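Local coordinates for protein Two-component sensor histidine kinase (Nostoc sp., PDB 3OLO) that probably senses a signal through this PAS domain and passes it to a kinase module that phosphorylates its own histidine in two-component signalling, at residues N32-Y37 with Q105-S110; V38-C43 with Y48-L53; M56-Q59 with D64-L67; T83-Q88 with V95-T100. All coordinates share one frame; numbering follows the deposited sequence.

Contact 1: residues N32-Y37 with Q105-S110; sequences NWQFLY and QERRFS
The Gln34 amide comes to the edge of the Arg107 guanidinium, the side chains approaching from opposite directions. Gln34 leaves the backbone with CG wedged between its N and its carbonyl carbon (chi1 72°) and bends again at the next bond, which carries the amide out to that edge, the two planes 79° apart. Its NE2 ends 2.9 Å from Arg107 NH1. Both atoms are donors, so this is a close approach and not a bond, and it leaves the modelled turn of the amide doubtful. On the other branch, Gln34 OE1 takes a weak hydrogen bond from Asn32 N.

At Phe35, whose ring meets Phe27 edge-to-face, the chain enters edge strand 35-38 of the antiparallel PAS sheet. Strand 25-29 lies between the two strands of this contact, so side chains alone span the gap. Leu36 and Tyr37 both face Cys28 in a classic beta bulge. Leu36 does most of the work from its side: CD1 sits over one face of the guanidinium, displaced toward the rim, 3.8 Å from Arg107 NE. The same methyl rests on Phe109, with CD1 to CB at 4.1 Å. A serine in place of Arg107 would remove the flat group against Leu36 CD1 and is likely to leave a gap beside that methyl and the Gln34 amide without the group at its end. At this dimer interface Phe14 of the second subunit packs on both Leu36 and Tyr37, and it meets the Phe109 ring edge-to-face, as does Tyr17 of that subunit.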
loop_
_atom_site.group_PDB
_atom_site.type_symbol
_atom_site.label_atom_id
_atom_site.label_comp_id
_atom_site.label_asym_id
_atom_site.label_seq_id
_atom_site.Cartn_x
_atom_site.Cartn_y
_atom_site.Cartn_z
ATOM N N ASN A 32 14.534 9.914 -13.164
ATOM C CA ASN A 32 15.710 10.593 -12.615
ATOM C C ASN A 32 15.734 10.561 -11.084
ATOM O O ASN A 32 16.398 11.373 -10.452
ATOM C CB ASN A 32 15.785 12.041 -13.099
ATOM C CG ASN A 32 15.266 12.213 -14.512
ATOM O OD1 ASN A 32 15.839 11.680 -15.464
ATOM N ND2 ASN A 32 14.178 12.967 -14.657
ATOM N N TRP A 33 14.998 9.618 -10.507
ATOM C CA TRP A 33 14.977 9.384 -9.065
ATOM C C TRP A 33 14.326 10.522 -8.277
ATOM O O TRP A 33 14.484 10.607 -7.065
ATOM C CB TRP A 33 16.388 9.100 -8.530
ATOM C CG TRP A 33 17.181 8.225 -9.439
ATOM C CD1 TRP A 33 18.170 8.617 -10.297
ATOM C CD2 TRP A 33 17.041 6.811 -9.607
ATOM N NE1 TRP A 33 18.658 7.530 -10.985
ATOM C CE2 TRP A 33 17.983 6.409 -10.580
ATOM C CE3 TRP A 33 16.211 5.840 -9.031
ATOM C CZ2 TRP A 33 18.116 5.079 -10.995
ATOM C CZ3 TRP A 33 16.345 4.515 -9.441
ATOM C CH2 TRP A 33 17.289 4.150 -10.416
ATOM N N GLN A 34 13.590 11.385 -8.967
ATOM C CA GLN A 34 12.734 12.370 -8.306
ATOM C C GLN A 34 11.527 11.668 -7.674
ATOM O O GLN A 34 10.954 10.769 -8.273
ATOM C CB GLN A 34 12.262 13.437 -9.304
ATOM C CG GLN A 34 11.217 12.984 -10.343
ATOM C CD GLN A 34 11.823 12.370 -11.607
ATOM O OE1 GLN A 34 12.734 11.546 -11.543
ATOM N NE2 GLN A 34 11.309 12.776 -12.764
ATOM N N PHE A 35 11.156 12.054 -6.456
ATOM C CA PHE A 35 9.926 11.547 -5.849
ATOM C C PHE A 35 8.706 11.991 -6.664
ATOM O O PHE A 35 8.620 13.132 -7.095
ATOM C CB PHE A 35 9.779 12.048 -4.412
ATOM C CG PHE A 35 10.827 11.529 -3.478
ATOM C CD1 PHE A 35 10.719 10.250 -2.933
ATOM C CD2 PHE A 35 11.921 12.320 -3.135
ATOM C CE1 PHE A 35 11.690 9.760 -2.064
ATOM C CE2 PHE A 35 12.901 11.850 -2.275
ATOM C CZ PHE A 35 12.786 10.557 -1.729
ATOM N N LEU A 36 7.762 11.081 -6.863
ATOM C CA LEU A 36 6.541 11.386 -7.601
ATOM C C LEU A 36 5.340 11.220 -6.696
ATOM O O LEU A 36 4.314 11.882 -6.864
ATOM C CB LEU A 36 6.385 10.444 -8.797
ATOM C CG LEU A 36 7.511 10.488 -9.824
ATOM C CD1 LEU A 36 7.254 9.467 -10.913
ATOM C CD2 LEU A 36 7.654 11.882 -10.410
ATOM N N TYR A 37 5.470 10.309 -5.742
ATOM C CA TYR A 37 4.397 10.009 -4.823
ATOM C C TYR A 37 5.013 9.412 -3.570
ATOM O O TYR A 37 5.895 8.573 -3.661
ATOM C CB TYR A 37 3.410 9.020 -5.459
ATOM C CG TYR A 37 2.242 8.736 -4.562
ATOM C CD1 TYR A 37 2.342 7.809 -3.536
ATOM C CD2 TYR A 37 1.049 9.426 -4.709
ATOM C CE1 TYR A 37 1.269 7.560 -2.689
ATOM C CE2 TYR A 37 -0.021 9.180 -3.875
ATOM C CZ TYR A 37 0.096 8.254 -2.865
ATOM O OH TYR A 37 -0.965 8.028 -2.025
ATOM N N GLN A 105 2.295 4.151 -19.696
ATOM C CA GLN A 105 2.349 5.026 -20.854
ATOM C C GLN A 105 3.808 5.401 -21.109
ATOM O O GLN A 105 4.652 4.514 -21.236
ATOM C CB GLN A 105 1.476 6.258 -20.626
ATOM C CG GLN A 105 0.006 5.923 -20.406
ATOM C CD GLN A 105 -0.716 5.602 -21.702
ATOM O OE1 GLN A 105 -0.807 4.438 -22.111
ATOM N NE2 GLN A 105 -1.234 6.636 -22.361
ATOM N N GLU A 106 4.118 6.694 -21.169
ATOM C CA GLU A 106 5.481 7.125 -21.490
ATOM C C GLU A 106 6.325 7.411 -20.251
ATOM O O GLU A 106 7.355 8.085 -20.332
ATOM C CB GLU A 106 5.459 8.355 -22.401
ATOM C CG GLU A 106 4.583 9.498 -21.910
ATOM C CD GLU A 106 4.623 10.695 -22.847
ATOM O OE1 GLU A 106 4.596 10.492 -24.084
ATOM O OE2 GLU A 106 4.687 11.840 -22.347
ATOM N N ARG A 107 5.897 6.888 -19.107
ATOM C CA ARG A 107 6.624 7.106 -17.861
ATOM C C ARG A 107 7.186 5.799 -17.335
ATOM O O ARG A 107 6.439 4.867 -17.075
ATOM C CB ARG A 107 5.704 7.706 -16.796
ATOM C CG ARG A 107 6.075 9.110 -16.380
ATOM C CD ARG A 107 6.461 9.177 -14.910
ATOM N NE ARG A 107 7.339 10.316 -14.636
ATOM C CZ ARG A 107 8.667 10.287 -14.738
ATOM N NH1 ARG A 107 9.368 11.382 -14.472
ATOM N NH2 ARG A 107 9.299 9.173 -15.106
ATOM N N ARG A 108 8.502 5.727 -17.187
ATOM C CA ARG A 108 9.101 4.651 -16.424
ATOM C C ARG A 108 9.328 5.180 -15.012
ATOM O O ARG A 108 9.772 6.313 -14.824
ATOM C CB ARG A 108 10.410 4.180 -17.055
ATOM C CG ARG A 108 10.997 2.933 -16.400
ATOM C CD ARG A 108 12.002 2.252 -17.310
ATOM N NE ARG A 108 12.786 1.235 -16.614
ATOM C CZ ARG A 108 12.404 -0.030 -16.451
ATOM N NH1 ARG A 108 13.189 -0.884 -15.805
ATOM N NH2 ARG A 108 11.235 -0.444 -16.926
ATOM N N PHE A 109 8.998 4.370 -14.016
ATOM C CA PHE A 109 9.150 4.793 -12.629
ATOM C C PHE A 109 9.338 3.561 -11.779
ATOM O O PHE A 109 9.188 2.453 -12.262
ATOM C CB PHE A 109 7.923 5.574 -12.169
ATOM C CG PHE A 109 6.644 4.793 -12.254
ATOM C CD1 PHE A 109 6.007 4.614 -13.464
ATOM C CD2 PHE A 109 6.081 4.245 -11.119
ATOM C CE1 PHE A 109 4.824 3.895 -13.541
ATOM C CE2 PHE A 109 4.905 3.531 -11.186
ATOM C CZ PHE A 109 4.275 3.354 -12.400
ATOM N N SER A 110 9.695 3.739 -10.521
ATOM C CA SER A 110 9.844 2.585 -9.661
ATOM C C SER A 110 8.965 2.734 -8.442
ATOM O O SER A 110 8.718 3.833 -7.972
ATOM C CB SER A 110 11.305 2.371 -9.267
ATOM O OG SER A 110 11.821 3.516 -8.637
#

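Contact 2: residues V38-C43 with Y48-L53; sequences VNDATC and YSREQL
In the pair of short helices that follows strand 35-38 in the PAS fold, Arg50 reaches back from the second helix to Val38 and Asp40 at the start of the first. Its chain runs extended until chi3 (-76°), where the bend turns the guanidinium side-on to the Val38 carbonyl. Two nitrogens grip that one oxygen: NH2 lies 2.8 Å and NE 3.2 Å from Val38 O, both arriving from the same face of the carbonyl plane. NH2 also makes a salt bridge to Asp40 OD1 at 2.9 Å, nearly straight (163°) and on the anti side of the carboxylate, whose plane is turned 59° from the guanidinium. Water 1 accepts from both Val38 N and Arg50 NE.

Each helix start is capped. Asn39 OD1 takes the Thr42 N-H, while Asn39 ND2 is held by the carbonyls of Ile19 and Glu24; Ser49 and Gln52 form a capping box. Cys43 SG lies over the centre of the Arg50 guanidinium face and also touches Leu53, SG to CD1 at 3.9 Å. Leu53 CD1 is further met by Thr42 CG2 at 4.0 Å and by the Val38 methyls.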
loop_
_atom_site.group_PDB
_atom_site.type_symbol
_atom_site.label_atom_id
_atom_site.label_comp_id
_atom_site.label_asym_id
_atom_site.label_seq_id
_atom_site.Cartn_x
_atom_site.Cartn_y
_atom_site.Cartn_z
ATOM N N VAL A 38 4.566 9.853 -2.401
ATOM C CA VAL A 38 5.065 9.309 -1.140
ATOM C C VAL A 38 3.891 9.053 -0.232
ATOM O O VAL A 38 2.951 9.843 -0.235
ATOM C CB VAL A 38 6.037 10.295 -0.412
ATOM C CG1 VAL A 38 7.316 10.453 -1.198
ATOM C CG2 VAL A 38 5.371 11.671 -0.181
ATOM N N ASN A 39 3.936 7.964 0.544
ATOM C CA ASN A 39 2.902 7.705 1.547
ATOM C C ASN A 39 3.288 8.295 2.902
ATOM O O ASN A 39 4.440 8.661 3.119
ATOM C CB ASN A 39 2.550 6.205 1.649
ATOM C CG ASN A 39 3.555 5.391 2.467
ATOM O OD1 ASN A 39 4.680 5.811 2.702
ATOM N ND2 ASN A 39 3.140 4.191 2.881
ATOM N N ASP A 40 2.313 8.410 3.798
ATOM C CA ASP A 40 2.536 9.027 5.101
ATOM C C ASP A 40 3.736 8.413 5.844
ATOM O O ASP A 40 4.522 9.134 6.457
ATOM C CB ASP A 40 1.267 8.933 5.964
ATOM C CG ASP A 40 0.092 9.737 5.396
ATOM O OD1 ASP A 40 0.282 10.536 4.458
ATOM O OD2 ASP A 40 -1.035 9.581 5.904
ATOM N N ALA A 41 3.887 7.091 5.797
ATOM C CA ALA A 41 5.002 6.446 6.495
ATOM C C ALA A 41 6.363 6.944 5.974
ATOM O O ALA A 41 7.313 7.081 6.743
ATOM C CB ALA A 41 4.907 4.908 6.399
ATOM N N THR A 42 6.460 7.218 4.674
ATOM C CA THR A 42 7.676 7.805 4.110
ATOM C C THR A 42 7.957 9.222 4.642
ATOM O O THR A 42 9.099 9.570 4.920
ATOM C CB THR A 42 7.604 7.866 2.570
ATOM O OG1 THR A 42 7.630 6.541 2.043
ATOM C CG2 THR A 42 8.795 8.638 2.000
ATOM N N CYS A 43 6.922 10.045 4.763
ATOM C CA CYS A 43 7.094 11.366 5.358
ATOM C C CYS A 43 7.594 11.222 6.794
ATOM O O CYS A 43 8.543 11.887 7.190
ATOM C CB CYS A 43 5.786 12.148 5.300
ATOM S SG CYS A 43 5.151 12.261 3.613
ATOM N N TYR A 48 10.473 14.651 6.325
ATOM C CA TYR A 48 10.104 15.735 5.431
ATOM C C TYR A 48 8.609 15.722 5.188
ATOM O O TYR A 48 7.977 14.678 5.226
ATOM C CB TYR A 48 10.819 15.575 4.104
ATOM C CG TYR A 48 12.287 15.860 4.188
ATOM C CD1 TYR A 48 12.764 17.156 4.068
ATOM C CD2 TYR A 48 13.200 14.831 4.378
ATOM C CE1 TYR A 48 14.110 17.423 4.145
ATOM C CE2 TYR A 48 14.543 15.086 4.453
ATOM C CZ TYR A 48 14.991 16.385 4.340
ATOM O OH TYR A 48 16.317 16.625 4.416
ATOM N N SER A 49 8.044 16.894 4.941
ATOM C CA SER A 49 6.632 16.987 4.640
ATOM C C SER A 49 6.430 16.470 3.228
ATOM O O SER A 49 7.386 16.358 2.455
ATOM C CB SER A 49 6.165 18.436 4.729
ATOM O OG SER A 49 6.576 19.145 3.572
ATOM N N ARG A 50 5.187 16.159 2.891
ATOM C CA ARG A 50 4.887 15.601 1.586
ATOM C C ARG A 50 5.251 16.615 0.520
ATOM O O ARG A 50 5.822 16.267 -0.496
ATOM C CB ARG A 50 3.411 15.229 1.460
ATOM C CG ARG A 50 3.016 14.851 0.023
ATOM C CD ARG A 50 1.663 14.150 -0.075
ATOM N NE ARG A 50 1.723 12.757 0.358
ATOM C CZ ARG A 50 1.326 12.315 1.546
ATOM N NH1 ARG A 50 0.834 13.152 2.449
ATOM N NH2 ARG A 50 1.414 11.027 1.831
ATOM N N GLU A 51 4.929 17.878 0.761
ATOM C CA GLU A 51 5.188 18.909 -0.225
ATOM C C GLU A 51 6.694 19.102 -0.419
ATOM O O GLU A 51 7.139 19.453 -1.511
ATOM C CB GLU A 51 4.524 20.223 0.189
ATOM C CG GLU A 51 3.007 20.132 0.347
ATOM C CD GLU A 51 2.275 19.997 -0.981
ATOM O OE1 GLU A 51 1.799 21.028 -1.511
ATOM O OE2 GLU A 51 2.163 18.859 -1.493
ATOM N N GLN A 52 7.477 18.874 0.632
ATOM C CA GLN A 52 8.932 18.965 0.516
ATOM C C GLN A 52 9.463 17.814 -0.326
ATOM O O GLN A 52 10.259 18.019 -1.236
ATOM C CB GLN A 52 9.601 18.926 1.887
ATOM C CG GLN A 52 9.550 20.226 2.650
ATOM C CD GLN A 52 10.210 20.118 4.002
ATOM O OE1 GLN A 52 9.698 19.451 4.897
ATOM N NE2 GLN A 52 11.349 20.784 4.167
ATOM N N LEU A 53 9.007 16.602 -0.023
ATOM C CA LEU A 53 9.477 15.406 -0.719
ATOM C C LEU A 53 9.145 15.449 -2.203
ATOM O O LEU A 53 9.887 14.918 -3.015
ATOM C CB LEU A 53 8.892 14.136 -0.083
ATOM C CG LEU A 53 9.533 13.730 1.258
ATOM C CD1 LEU A 53 8.715 12.671 1.996
ATOM C CD2 LEU A 53 10.959 13.236 1.050
HETATM O O HOH W 1 2.162 11.727 -2.444
#

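Contact 3: residues M56-Q59 with D64-L67; sequences MNLQ and DFAL
Phe65, Leu58 and Gln59 share one first torsion, with CG on the far side from the residue's own amide nitrogen (chi1 176° in Phe65). The choice sends the Phe65 ring out from its short 3-10 turn toward 56-59, and lets the two neighbours there take different parts of it. Gln59 lies over a face. Its CB stands 4.1 Å from the centroid of the Phe65 ring and 13° off the normal, a CH-pi contact, and its extended chain crosses the aromatic side chain at about a right angle, with CG 3.9 Å from Phe65 CD1. The amide beyond is tilted 35° from the ring. Leu58 comes in at the edge instead, its CD2 in the ring plane and 3.8 Å from Phe65 CD2.

Both segments belong to the long connection between helix 50-53 and helix 70-76. The 56-59 side is shaped by an Asx turn, in which Asn57 OD1 accepts from Gln59 N at 2.9 Å. Asn57 ND2 goes to the carbonyl of Asn32. On the other side, Leu67 N bonds to Asp64 O at 2.8 Å and closes the 3-10 turn. Trp33 meets the Phe65 ring edge-to-face, and the Trp70 indole both meets that ring and donates through NE1 to Phe65 O.

Between the segments themselves the contact is almost wholly carbon against ring. The aliphatic half of an exposed glutamine and a buried leucine methyl group hold Phe65 by dispersion, and polar bonds inside each segment fix the backbones that present them.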
loop_
_atom_site.group_PDB
_atom_site.type_symbol
_atom_site.label_atom_id
_atom_site.label_comp_id
_atom_site.label_asym_id
_atom_site.label_seq_id
_atom_site.Cartn_x
_atom_site.Cartn_y
_atom_site.Cartn_z
HETATM N N MSE A 56 11.793 16.888 -4.265
HETATM C CA MSE A 56 13.106 16.377 -3.911
HETATM C C MSE A 56 13.505 15.157 -4.736
HETATM O O MSE A 56 12.708 14.603 -5.486
HETATM C CB MSE A 56 13.162 16.058 -2.411
HETATM C CG MSE A 56 13.264 17.309 -1.522
HETATM SE SE MSE A 56 12.971 16.948 0.385
HETATM C CE MSE A 56 14.582 15.920 0.764
ATOM N N ASN A 57 14.766 14.771 -4.595
ATOM C CA ASN A 57 15.334 13.619 -5.279
ATOM C C ASN A 57 15.798 12.605 -4.243
ATOM O O ASN A 57 16.125 12.982 -3.115
ATOM C CB ASN A 57 16.538 14.061 -6.100
ATOM C CG ASN A 57 16.962 13.026 -7.104
ATOM O OD1 ASN A 57 17.848 12.203 -6.848
ATOM N ND2 ASN A 57 16.340 13.065 -8.269
ATOM N N LEU A 58 15.828 11.330 -4.624
ATOM C CA LEU A 58 16.382 10.278 -3.778
ATOM C C LEU A 58 17.773 10.655 -3.282
ATOM O O LEU A 58 18.167 10.323 -2.162
ATOM C CB LEU A 58 16.476 8.968 -4.565
ATOM C CG LEU A 58 17.054 7.803 -3.776
ATOM C CD1 LEU A 58 16.176 7.532 -2.569
ATOM C CD2 LEU A 58 17.199 6.552 -4.656
ATOM N N GLN A 59 18.514 11.363 -4.117
ATOM C CA GLN A 59 19.878 11.730 -3.795
ATOM C C GLN A 59 19.954 12.704 -2.612
ATOM O O GLN A 59 21.015 12.881 -2.018
ATOM C CB GLN A 59 20.526 12.351 -5.026
ATOM C CG GLN A 59 21.995 12.655 -4.866
ATOM C CD GLN A 59 22.620 13.184 -6.153
ATOM O OE1 GLN A 59 23.825 13.050 -6.370
ATOM N NE2 GLN A 59 21.799 13.791 -7.009
ATOM N N ASP A 64 24.121 7.282 0.466
ATOM C CA ASP A 64 25.055 6.479 -0.309
ATOM C C ASP A 64 24.632 6.334 -1.760
ATOM O O ASP A 64 25.051 5.399 -2.448
ATOM C CB ASP A 64 25.224 5.115 0.352
ATOM C CG ASP A 64 25.879 5.217 1.717
ATOM O OD1 ASP A 64 26.765 6.083 1.889
ATOM O OD2 ASP A 64 25.501 4.443 2.617
ATOM N N PHE A 65 23.821 7.280 -2.225
ATOM C CA PHE A 65 23.218 7.206 -3.553
ATOM C C PHE A 65 24.246 6.983 -4.668
ATOM O O PHE A 65 24.034 6.173 -5.565
ATOM C CB PHE A 65 22.422 8.484 -3.822
ATOM C CG PHE A 65 21.828 8.553 -5.200
ATOM C CD1 PHE A 65 22.552 9.091 -6.252
ATOM C CD2 PHE A 65 20.545 8.098 -5.440
ATOM C CE1 PHE A 65 22.010 9.165 -7.519
ATOM C CE2 PHE A 65 19.997 8.170 -6.702
ATOM C CZ PHE A 65 20.732 8.701 -7.744
ATOM N N ALA A 66 25.360 7.701 -4.612
ATOM C CA ALA A 66 26.362 7.615 -5.668
ATOM C C ALA A 66 27.153 6.309 -5.602
ATOM O O ALA A 66 27.905 5.980 -6.515
ATOM C CB ALA A 66 27.302 8.809 -5.607
ATOM N N LEU A 67 26.974 5.558 -4.524
ATOM C CA LEU A 67 27.657 4.277 -4.381
ATOM C C LEU A 67 26.978 3.147 -5.156
ATOM O O LEU A 67 27.627 2.170 -5.511
ATOM C CB LEU A 67 27.758 3.894 -2.905
ATOM C CG LEU A 67 28.967 4.444 -2.149
ATOM C CD1 LEU A 67 29.306 5.875 -2.566
ATOM C CD2 LEU A 67 28.712 4.355 -0.651
#

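Contact 4: residues T83-Q88 with V95-T100; sequences TRYRSQ and VEMSLT
Thr83 and Val95 form an antiparallel hydrogen-bonded pair in the beta hairpin of strands 78-86 and 92-104, at one edge of the PAS sheet. The hairpin pairing continues through Tyr85 with Phe93 and Met97 with Phe81, residues beyond the two segments. The tight part is the buried face. Val95 CG2 points squarely at the Tyr85 ring, 3.7 Å from its centroid and 10° off the normal, and lies 3.9 Å from Thr83 CG2. That threonine methyl also meets Met97 SE, while Thr83 OG1, anti to its own amide (chi1 -165°), bonds to Asp62. Met97, modelled as selenomethionine, comes to the rim of the Tyr85 ring in a Met-aromatic contact. It crowds the hydroxyl: Tyr85 OH is 3.1 Å from Met97 SE and 3.2 Å from Met97 CG, and this buried oxygen has no polar partner in the model. Val114 of strand 107-116 packs on Tyr85, Val95 and Met97. Trading Tyr85 for an alanine would take the ring away from Val95 CG2 and is likely to open a gap beside Met97 SE.

The other side is looser and polar. Arg84 and Glu96 turn away from the contact. Arg84 pairs with Asp64, Glu96 with Lys82 and Arg115. Of the two backbone bonds in the pair, Thr83 N to Val95 O is the more bent (146°), whereas Val95 N meets Thr83 O almost straight at 2.9 Å.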
loop_
_atom_site.group_PDB
_atom_site.type_symbol
_atom_site.label_atom_id
_atom_site.label_comp_id
_atom_site.label_asym_id
_atom_site.label_seq_id
_atom_site.Cartn_x
_atom_site.Cartn_y
_atom_site.Cartn_z
ATOM N N THR A 83 20.829 0.700 2.166
ATOM C CA THR A 83 21.588 1.929 2.113
ATOM C C THR A 83 21.335 2.718 3.392
ATOM O O THR A 83 20.586 2.272 4.254
ATOM C CB THR A 83 21.224 2.731 0.869
ATOM O OG1 THR A 83 22.216 3.741 0.642
ATOM C CG2 THR A 83 19.837 3.353 1.018
ATOM N N ARG A 84 21.981 3.870 3.532
ATOM C CA ARG A 84 21.730 4.754 4.670
ATOM C C ARG A 84 20.918 5.942 4.198
ATOM O O ARG A 84 21.191 6.493 3.135
ATOM C CB ARG A 84 23.043 5.257 5.273
ATOM C CG ARG A 84 23.949 4.151 5.809
ATOM C CD ARG A 84 25.219 4.725 6.398
ATOM N NE ARG A 84 26.065 5.336 5.379
ATOM C CZ ARG A 84 26.955 6.298 5.616
ATOM N NH1 ARG A 84 27.123 6.782 6.844
ATOM N NH2 ARG A 84 27.676 6.786 4.617
ATOM N N TYR A 85 19.912 6.317 4.978
ATOM C CA TYR A 85 19.158 7.538 4.740
ATOM C C TYR A 85 19.492 8.608 5.770
ATOM O O TYR A 85 19.801 8.294 6.921
ATOM C CB TYR A 85 17.662 7.257 4.856
ATOM C CG TYR A 85 17.017 6.606 3.650
ATOM C CD1 TYR A 85 17.768 6.166 2.565
ATOM C CD2 TYR A 85 15.640 6.452 3.596
ATOM C CE1 TYR A 85 17.153 5.570 1.459
ATOM C CE2 TYR A 85 15.021 5.874 2.500
ATOM C CZ TYR A 85 15.780 5.437 1.434
ATOM O OH TYR A 85 15.149 4.853 0.349
ATOM N N ARG A 86 19.436 9.871 5.354
ATOM C CA ARG A 86 19.512 10.982 6.289
ATOM C C ARG A 86 18.173 11.686 6.316
ATOM O O ARG A 86 17.634 12.058 5.273
ATOM C CB ARG A 86 20.597 11.982 5.907
ATOM C CG ARG A 86 20.639 13.181 6.847
ATOM C CD ARG A 86 21.603 14.249 6.380
ATOM N NE ARG A 86 22.983 13.772 6.362
ATOM C CZ ARG A 86 23.720 13.618 5.267
ATOM N NH1 ARG A 86 23.223 13.911 4.071
ATOM N NH2 ARG A 86 24.971 13.185 5.371
ATOM N N SER A 87 17.639 11.864 7.518
ATOM C CA SER A 87 16.328 12.465 7.683
ATOM C C SER A 87 16.489 13.970 7.822
ATOM O O SER A 87 17.601 14.470 7.982
ATOM C CB SER A 87 15.632 11.897 8.910
ATOM O OG SER A 87 16.318 12.266 10.089
ATOM N N GLN A 88 15.375 14.687 7.776
ATOM C CA GLN A 88 15.429 16.131 7.844
ATOM C C GLN A 88 16.103 16.634 9.128
ATOM O O GLN A 88 16.819 17.632 9.100
ATOM C CB GLN A 88 14.038 16.737 7.697
ATOM C CG GLN A 88 14.106 18.253 7.831
ATOM C CD GLN A 88 12.984 18.973 7.135
ATOM O OE1 GLN A 88 13.209 19.987 6.489
ATOM N NE2 GLN A 88 11.761 18.462 7.274
ATOM N N VAL A 95 18.568 1.447 6.097
ATOM C CA VAL A 95 17.293 0.936 5.600
ATOM C C VAL A 95 17.528 -0.158 4.557
ATOM O O VAL A 95 18.642 -0.342 4.064
ATOM C CB VAL A 95 16.445 2.046 4.941
ATOM C CG1 VAL A 95 16.208 3.191 5.907
ATOM C CG2 VAL A 95 17.127 2.570 3.688
ATOM N N GLU A 96 16.459 -0.873 4.233
ATOM C CA GLU A 96 16.457 -1.866 3.171
ATOM C C GLU A 96 15.390 -1.441 2.173
ATOM O O GLU A 96 14.210 -1.352 2.517
ATOM C CB GLU A 96 16.155 -3.251 3.750
ATOM C CG GLU A 96 15.899 -4.337 2.725
ATOM C CD GLU A 96 15.626 -5.688 3.380
ATOM O OE1 GLU A 96 14.445 -6.053 3.520
ATOM O OE2 GLU A 96 16.584 -6.387 3.762
HETATM N N MSE A 97 15.815 -1.130 0.952
HETATM C CA MSE A 97 14.901 -0.703 -0.104
HETATM C C MSE A 97 14.610 -1.864 -1.033
HETATM O O MSE A 97 15.529 -2.569 -1.437
HETATM C CB MSE A 97 15.537 0.392 -0.965
HETATM C CG MSE A 97 15.691 1.739 -0.356
HETATM SE SE MSE A 97 16.668 2.923 -1.615
HETATM C CE MSE A 97 15.296 3.278 -2.921
ATOM N N SER A 98 13.340 -2.037 -1.391
ATOM C CA SER A 98 12.936 -2.963 -2.448
ATOM C C SER A 98 12.348 -2.164 -3.605
ATOM O O SER A 98 11.426 -1.375 -3.422
ATOM C CB SER A 98 11.909 -3.964 -1.933
ATOM O OG SER A 98 12.515 -4.894 -1.057
ATOM N N LEU A 99 12.905 -2.345 -4.791
ATOM C CA LEU A 99 12.469 -1.594 -5.951
ATOM C C LEU A 99 11.843 -2.516 -6.968
ATOM O O LEU A 99 12.337 -3.618 -7.191
ATOM C CB LEU A 99 13.644 -0.925 -6.631
ATOM C CG LEU A 99 14.415 0.100 -5.830
ATOM C CD1 LEU A 99 15.548 -0.575 -5.070
ATOM C CD2 LEU A 99 14.933 1.138 -6.799
ATOM N N THR A 100 10.769 -2.033 -7.586
ATOM C CA THR A 100 10.178 -2.644 -8.760
ATOM C C THR A 100 10.033 -1.561 -9.819
ATOM O O THR A 100 9.443 -0.523 -9.552
ATOM C CB THR A 100 8.786 -3.178 -8.450
ATOM O OG1 THR A 100 8.846 -4.035 -7.305
ATOM C CG2 THR A 100 8.234 -3.943 -9.638
#

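Overall arrangement
Along the chain, contact 1 closes a large loop from 32-37 to 105-110, and contacts 2, 3 and 4 follow one another inside it. Contacts 1 and 4 share the antiparallel sheet on opposite sides of the chain's centre, their centres about 17 Å apart, through neighbouring strands 107-116 and 92-104. Contact 2 links helices 40-46 and 50-53; contact 3 lies in the connection to helix 70-76. Contacts 3 and 4 are close, centres about 9 Å apart, joined by Asp64 with Arg84. Asn57 ties contact 3 to contact 1, and Gln52 with Gln88 ties contact 2 to contact 4. Helices and connections are thus fastened to both edges of one PAS sheet, consistent with a compact sensor domain.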